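Local coordinates for ofchtiv-allosamidin (Ostrinia furnacalis, PDB 6JMB), which probably hydrolyses chitin as a group IV insect chitinase of glycosyl hydrolase family 18, with the inhibitor allosamidin occupying its substrate cleft, at residues G11-A14 against T15-G19; W85-G88 against S89-S93. All coordinates share one frame; numbering follows the deposited sequence.

Interaction 1: residues G11-A14 against T15-G19. With NAA (2-acetamido-2-deoxy-beta-D-allopyranose), chain B.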
loop_
_atom_site.group_PDB
_atom_site.type_symbol
_atom_site.label_atom_id
_atom_site.label_comp_id
_atom_site.label_asym_id
_atom_site.label_seq_id
_atom_site.Cartn_x
_atom_site.Cartn_y
_atom_site.Cartn_z
ATOM N N GLY A 11 2.701 -7.764 4.806
ATOM C CA GLY A 11 3.128 -8.713 3.790
ATOM C C GLY A 11 3.605 -9.991 4.453
ATOM O O GLY A 11 4.753 -10.076 4.903
ATOM N N THR A 12 2.716 -10.984 4.536
ATOM C CA THR A 12 2.913 -12.114 5.441
ATOM C C THR A 12 4.093 -12.999 5.054
ATOM O O THR A 12 4.589 -13.747 5.907
ATOM C CB THR A 12 1.622 -12.933 5.557
ATOM O OG1 THR A 12 1.213 -13.369 4.256
ATOM C CG2 THR A 12 0.507 -12.090 6.184
ATOM N N TRP A 13 4.563 -12.925 3.806
ATOM C CA TRP A 13 5.735 -13.682 3.385
ATOM C C TRP A 13 7.015 -13.193 4.054
ATOM O O TRP A 13 8.059 -13.842 3.912
ATOM C CB TRP A 13 5.872 -13.627 1.855
ATOM C CG TRP A 13 5.822 -12.233 1.315
ATOM C CD1 TRP A 13 6.881 -11.408 1.093
ATOM C CD2 TRP A 13 4.649 -11.492 0.943
ATOM N NE1 TRP A 13 6.445 -10.200 0.602
ATOM C CE2 TRP A 13 5.078 -10.227 0.507
ATOM C CE3 TRP A 13 3.279 -11.781 0.939
ATOM C CZ2 TRP A 13 4.190 -9.247 0.068
ATOM C CZ3 TRP A 13 2.396 -10.804 0.505
ATOM C CH2 TRP A 13 2.857 -9.554 0.076
ATOM N N ALA A 14 6.967 -12.077 4.788
ATOM C CA ALA A 14 8.154 -11.605 5.497
ATOM C C ALA A 14 8.598 -12.557 6.597
ATOM O O ALA A 14 9.719 -12.417 7.108
ATOM C CB ALA A 14 7.894 -10.212 6.077
ATOM N N THR A 15 7.757 -13.518 6.971
ATOM C CA THR A 15 8.164 -14.514 7.949
ATOM C C THR A 15 9.318 -15.371 7.446
ATOM O O THR A 15 10.042 -15.953 8.263
ATOM C CB THR A 15 6.967 -15.384 8.343
ATOM O OG1 THR A 15 7.346 -16.254 9.418
ATOM C CG2 THR A 15 6.494 -16.227 7.161
ATOM N N TYR A 16 9.518 -15.450 6.132
ATOM C CA TYR A 16 10.583 -16.263 5.560
ATOM C C TYR A 16 11.913 -15.529 5.461
ATOM O O TYR A 16 12.926 -16.157 5.125
ATOM C CB TYR A 16 10.182 -16.777 4.174
ATOM C CG TYR A 16 8.953 -17.642 4.198
ATOM C CD1 TYR A 16 8.953 -18.862 4.860
ATOM C CD2 TYR A 16 7.780 -17.229 3.581
ATOM C CE1 TYR A 16 7.827 -19.654 4.891
ATOM C CE2 TYR A 16 6.646 -18.015 3.608
ATOM C CZ TYR A 16 6.672 -19.222 4.270
ATOM O OH TYR A 16 5.551 -20.014 4.299
ATOM N N ARG A 17 11.943 -14.229 5.731
ATOM C CA ARG A 17 13.216 -13.540 5.807
ATOM C C ARG A 17 13.996 -14.040 7.020
ATOM O O ARG A 17 13.434 -14.565 7.980
ATOM C CB ARG A 17 12.992 -12.025 5.851
ATOM C CG ARG A 17 12.363 -11.510 4.561
ATOM C CD ARG A 17 11.767 -10.110 4.650
ATOM N NE ARG A 17 11.010 -9.844 3.429
ATOM C CZ ARG A 17 10.204 -8.804 3.236
ATOM N NH1 ARG A 17 10.039 -7.893 4.182
ATOM N NH2 ARG A 17 9.561 -8.683 2.083
ATOM N N THR A 18 15.310 -13.888 6.967
ATOM C CA THR A 18 16.149 -14.428 8.023
ATOM C C THR A 18 16.700 -13.313 8.898
ATOM O O THR A 18 16.704 -12.134 8.522
ATOM C CB THR A 18 17.300 -15.257 7.446
ATOM O OG1 THR A 18 18.151 -14.407 6.673
ATOM C CG2 THR A 18 16.758 -16.376 6.564
ATOM N N GLY A 19 17.147 -13.715 10.087
ATOM C CA GLY A 19 17.862 -12.805 10.966
ATOM C C GLY A 19 17.034 -11.586 11.302
ATOM O O GLY A 19 15.859 -11.687 11.676
HETATM C C1 NAA B . 6.590 -10.485 -3.661
HETATM C C2 NAA B . 6.516 -12.000 -3.784
HETATM C C3 NAA B . 7.806 -12.643 -3.353
HETATM C C4 NAA B . 9.000 -12.098 -4.060
HETATM C C5 NAA B . 9.029 -10.571 -3.935
HETATM C C6 NAA B . 10.057 -9.939 -4.799
HETATM C C7 NAA B . 4.085 -12.802 -3.419
HETATM C C8 NAA B . 2.977 -13.268 -2.459
HETATM N N2 NAA B . 5.437 -12.459 -2.873
HETATM O O3 NAA B . 7.990 -12.312 -1.960
HETATM O O4 NAA B . 10.165 -12.608 -3.394
HETATM O O5 NAA B . 7.763 -9.963 -4.408
HETATM O O6 NAA B . 9.559 -8.615 -5.065
HETATM O O7 NAA B . 3.874 -12.715 -4.612
HETATM O O HOH W 1 7.660 -7.638 -0.402
#

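Interaction 2: residues W85-G88 against S89-S93. With NAA (2-acetamido-2-deoxy-beta-D-allopyranose), chain C; AMI (allosamizoline), chain D; NAA (2-acetamido-2-deoxy-beta-D-allopyranose), chain B.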
loop_
_atom_site.group_PDB
_atom_site.type_symbol
_atom_site.label_atom_id
_atom_site.label_comp_id
_atom_site.label_asym_id
_atom_site.label_seq_id
_atom_site.Cartn_x
_atom_site.Cartn_y
_atom_site.Cartn_z
ATOM N N TRP A 85 -0.502 -7.262 -6.389
ATOM C CA TRP A 85 0.174 -7.173 -7.680
ATOM C C TRP A 85 0.422 -8.550 -8.297
ATOM O O TRP A 85 0.117 -8.782 -9.473
ATOM C CB TRP A 85 1.493 -6.416 -7.496
ATOM C CG TRP A 85 2.316 -6.318 -8.735
ATOM C CD1 TRP A 85 3.443 -7.032 -9.033
ATOM C CD2 TRP A 85 2.083 -5.451 -9.845
ATOM N NE1 TRP A 85 3.922 -6.662 -10.266
ATOM C CE2 TRP A 85 3.105 -5.690 -10.784
ATOM C CE3 TRP A 85 1.108 -4.494 -10.136
ATOM C CZ2 TRP A 85 3.178 -5.008 -11.996
ATOM C CZ3 TRP A 85 1.185 -3.815 -11.340
ATOM C CH2 TRP A 85 2.213 -4.074 -12.252
ATOM N N SER A 86 0.970 -9.483 -7.517
ATOM C CA SER A 86 1.340 -10.781 -8.082
ATOM C C SER A 86 0.134 -11.618 -8.493
ATOM O O SER A 86 0.290 -12.564 -9.274
ATOM C CB SER A 86 2.187 -11.577 -7.089
ATOM O OG SER A 86 3.367 -10.875 -6.739
ATOM N N GLU A 87 -1.057 -11.309 -7.980
ATOM C CA GLU A 87 -2.255 -12.067 -8.323
ATOM C C GLU A 87 -2.815 -11.706 -9.693
ATOM O O GLU A 87 -3.649 -12.448 -10.219
ATOM C CB GLU A 87 -3.328 -11.864 -7.248
ATOM C CG GLU A 87 -3.341 -12.934 -6.166
ATOM C CD GLU A 87 -4.022 -14.199 -6.646
ATOM O OE1 GLU A 87 -5.266 -14.193 -6.810
ATOM O OE2 GLU A 87 -3.301 -15.199 -6.864
ATOM N N GLY A 88 -2.398 -10.586 -10.274
ATOM C CA GLY A 88 -2.835 -10.257 -11.618
ATOM C C GLY A 88 -4.305 -9.868 -11.690
ATOM O O GLY A 88 -4.987 -9.664 -10.694
ATOM N N SER A 89 -4.791 -9.780 -12.922
ATOM C CA SER A 89 -6.123 -9.262 -13.183
ATOM C C SER A 89 -7.080 -10.266 -13.817
ATOM O O SER A 89 -8.276 -10.208 -13.532
ATOM C CB SER A 89 -6.027 -7.999 -14.055
ATOM O OG SER A 89 -7.298 -7.432 -14.289
ATOM N N ALA A 90 -6.579 -11.205 -14.630
ATOM C CA ALA A 90 -7.442 -12.076 -15.432
ATOM C C ALA A 90 -8.485 -12.811 -14.594
ATOM O O ALA A 90 -9.671 -12.847 -14.948
ATOM C CB ALA A 90 -6.583 -13.084 -16.192
ATOM N N GLN A 91 -8.065 -13.431 -13.492
ATOM C CA GLN A 91 -9.013 -14.249 -12.742
ATOM C C GLN A 91 -10.101 -13.393 -12.107
ATOM O O GLN A 91 -11.259 -13.820 -12.023
ATOM C CB GLN A 91 -8.295 -15.079 -11.682
ATOM C CG GLN A 91 -7.359 -16.132 -12.248
ATOM C CD GLN A 91 -6.467 -16.740 -11.187
ATOM O OE1 GLN A 91 -6.604 -17.917 -10.852
ATOM N NE2 GLN A 91 -5.549 -15.944 -10.654
ATOM N N TYR A 92 -9.743 -12.175 -11.671
ATOM C CA TYR A 92 -10.716 -11.251 -11.091
ATOM C C TYR A 92 -11.680 -10.745 -12.151
ATOM O O TYR A 92 -12.882 -10.602 -11.892
ATOM C CB TYR A 92 -9.980 -10.091 -10.392
ATOM C CG TYR A 92 -9.169 -10.612 -9.235
ATOM C CD1 TYR A 92 -7.888 -11.108 -9.431
ATOM C CD2 TYR A 92 -9.714 -10.693 -7.963
ATOM C CE1 TYR A 92 -7.167 -11.653 -8.389
ATOM C CE2 TYR A 92 -8.998 -11.232 -6.913
ATOM C CZ TYR A 92 -7.726 -11.705 -7.133
ATOM O OH TYR A 92 -7.012 -12.259 -6.095
ATOM N N SER A 93 -11.166 -10.484 -13.354
ATOM C CA SER A 93 -12.011 -10.077 -14.471
ATOM C C SER A 93 -13.029 -11.160 -14.809
ATOM O O SER A 93 -14.219 -10.876 -14.997
ATOM C CB SER A 93 -11.116 -9.773 -15.671
ATOM O OG SER A 93 -11.872 -9.379 -16.799
HETATM C C1 NAA C . 4.045 -6.016 -3.615
HETATM C C2 NAA C . 5.430 -6.360 -3.091
HETATM C C3 NAA C . 5.992 -7.575 -3.726
HETATM C C4 NAA C . 5.050 -8.753 -3.563
HETATM C C5 NAA C . 3.683 -8.384 -4.123
HETATM C C6 NAA C . 2.665 -9.470 -3.951
HETATM C C7 NAA C . 6.755 -4.331 -2.260
HETATM C C8 NAA C . 7.552 -3.066 -2.594
HETATM N N2 NAA C . 6.246 -5.135 -3.398
HETATM O O3 NAA C . 6.209 -7.278 -5.139
HETATM O O4 NAA C . 5.507 -9.925 -4.268
HETATM O O5 NAA C . 3.184 -7.211 -3.408
HETATM O O6 NAA C . 1.477 -9.039 -4.579
HETATM O O7 NAA C . 6.560 -4.670 -1.155
HETATM C C1 AMI D . 0.847 -2.540 -3.214
HETATM C C2 AMI D . 0.092 -3.860 -3.649
HETATM C C3 AMI D . 1.017 -4.922 -3.316
HETATM C C4 AMI D . 2.451 -4.278 -3.503
HETATM C C5 AMI D . 2.271 -3.011 -2.810
HETATM C C6 AMI D . 3.370 -1.945 -3.168
HETATM C C7 AMI D . -0.972 -2.865 -1.984
HETATM C C8 AMI D . -3.228 -3.436 -0.954
HETATM C C9 AMI D . -1.869 -1.462 -0.046
HETATM N N2 AMI D . -1.009 -3.887 -2.946
HETATM N N7 AMI D . -2.026 -2.593 -0.999
HETATM O O3 AMI D . 0.788 -6.067 -4.136
HETATM O O4 AMI D . 3.512 -4.972 -2.860
HETATM O O6 AMI D . 3.412 -1.797 -4.573
HETATM O O7 AMI D . 0.147 -2.089 -2.033
HETATM C C1 NAA B . 6.590 -10.485 -3.661
HETATM C C2 NAA B . 6.516 -12.000 -3.784
HETATM C C3 NAA B . 7.806 -12.643 -3.353
HETATM C C4 NAA B . 9.000 -12.098 -4.060
HETATM C C5 NAA B . 9.029 -10.571 -3.935
HETATM C C6 NAA B . 10.057 -9.939 -4.799
HETATM C C7 NAA B . 4.085 -12.802 -3.419
HETATM C C8 NAA B . 2.977 -13.268 -2.459
HETATM N N2 NAA B . 5.437 -12.459 -2.873
HETATM O O3 NAA B . 7.990 -12.312 -1.960
HETATM O O4 NAA B . 10.165 -12.608 -3.394
HETATM O O5 NAA B . 7.763 -9.963 -4.408
HETATM O O6 NAA B . 9.559 -8.615 -5.065
HETATM O O7 NAA B . 3.874 -12.715 -4.612
HETATM O O HOH W 2 -5.575 -13.347 -12.122
HETATM O O HOH W 3 -4.700 -17.172 -7.913
#

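Interaction 1: residues G11-A14 against T15-G19
Arg17, just past the 3-10 segment 12-16, runs alongside Ala14 and brings its guanidinium next to the indole of Trp13, four residues back. The tight part is the backbone of that 3-10 segment. Tyr16 N donates to Trp13 O (3.1 Å) and Arg17 N to Ala14 O (3.2 Å), and Thr15 N makes a weak bond to Thr12 O. The small methyl of Ala14 lets the guanidinium lie with one face over it, CB being 3.7 Å from Arg17 NH1. Thr15 offers a methyl to the turn, with CG2 3.4 Å from Thr12 O, and a hydroxyl to Asp24. The Arg17 chain, extended from CG to NE, carries the charged group across Ala14.

Packing between Trp13 and Arg17 is looser. Their planes are turned 77° apart, and water 1, lying in plane at the edge of both groups, accepts from Trp13 NE1 (3.0 Å) and weakly from Arg17 NH2. The phenol of Tyr16 is on the exposed flank, with its hydroxyl bonded to Asp53.

Trp13 has CG between the backbone N and the carbonyl carbon (chi1 51°), which folds the indole back over Gly11; a CB on that glycine would crowd Trp13 CZ2. The other face meets the chain B sugar, whose N2 lies over the ring centre and whose C8 is 3.7 Å from Trp13 CE3. With an alanine here, the acetamido group would probably lose the flat surface under N2 and C8, keeping its Ser86 bond at O7, and water 1 the stronger of its two donors. A tryptophan whose face meets the acetamido group of a bound sugar, on the loop after strand 5-11, is characteristic of the aromatic-lined cleft of family 18 TIM-barrel chitinases.

Interaction 2: residues W85-G88 against S89-S93
The ring of Tyr92 has Glu87 OE1 at its edge, near its plane, and Gly88 O obliquely beside it, 3.5 Å from Tyr92 CD1; beyond the two segments, the ring of Trp125 meets it with planes about 30° apart. Carboxylate and phenol stand almost upright to one another, at 84°. Tyr92 OH donates to Glu87 OE1 over 2.7 Å, using the anti lone pair of that oxygen. The same oxygen accepts from Ile43 N, so two donors fix the carboxylate. Glutamate suits the place because its chain, bent at chi2, can fold toward the phenol.

Gln91 approaches less directly, through solvent. Water 2 donates to Glu87 O and accepts from both Gln91 N (2.8 Å) and Gln91 NE2 (3.0 Å), while water 3 accepts from Gln91 NE2 and probably donates to Glu87 OE2, linking the two side chains. An amide is apt here, as its NH2 can serve both waters.

The stretch follows strand 77-83 of the TIM barrel and leads into helix 90-97, and such loops at the C-terminal ends of the strands line the active site in this fold. Gly88 makes the turn with positive phi (71°), where a CB would run into Ser89 N.

On the cleft side the backbone does most of the binding: Trp85 N donates to allosamizoline O3 (2.9 Å) and Ser86 N to O6 of the chain C sugar (3.0 Å), both nearly straight. Ser86, short enough to fit beside the sugars, adds a bond from OG to O7 of the chain B sugar (2.9 Å). The Trp85 indole makes a cation-pi contact with Arg131.

In the fold
Interaction 1 and interaction 2 lie on two loops of the TIM barrel, after strands 5-11 and 77-83, with centres about 23 Å apart and nearest atoms about 7 Å apart. They do not touch, and the inhibitor joins them. The chain B sugar is shared: residues 11-19 supply a flat aromatic surface, and residues 85-93 a polar grip on the acetamido oxygen. Both then follow the ligand inward. The Trp13 side chain also touches the chain C sugar and comes within about 5 Å of allosamizoline, which bonds to Asp194 as well. Van der Waals contact with an indole face on one side and hydrogen bonds on the other are consistent with a chitin-binding cleft.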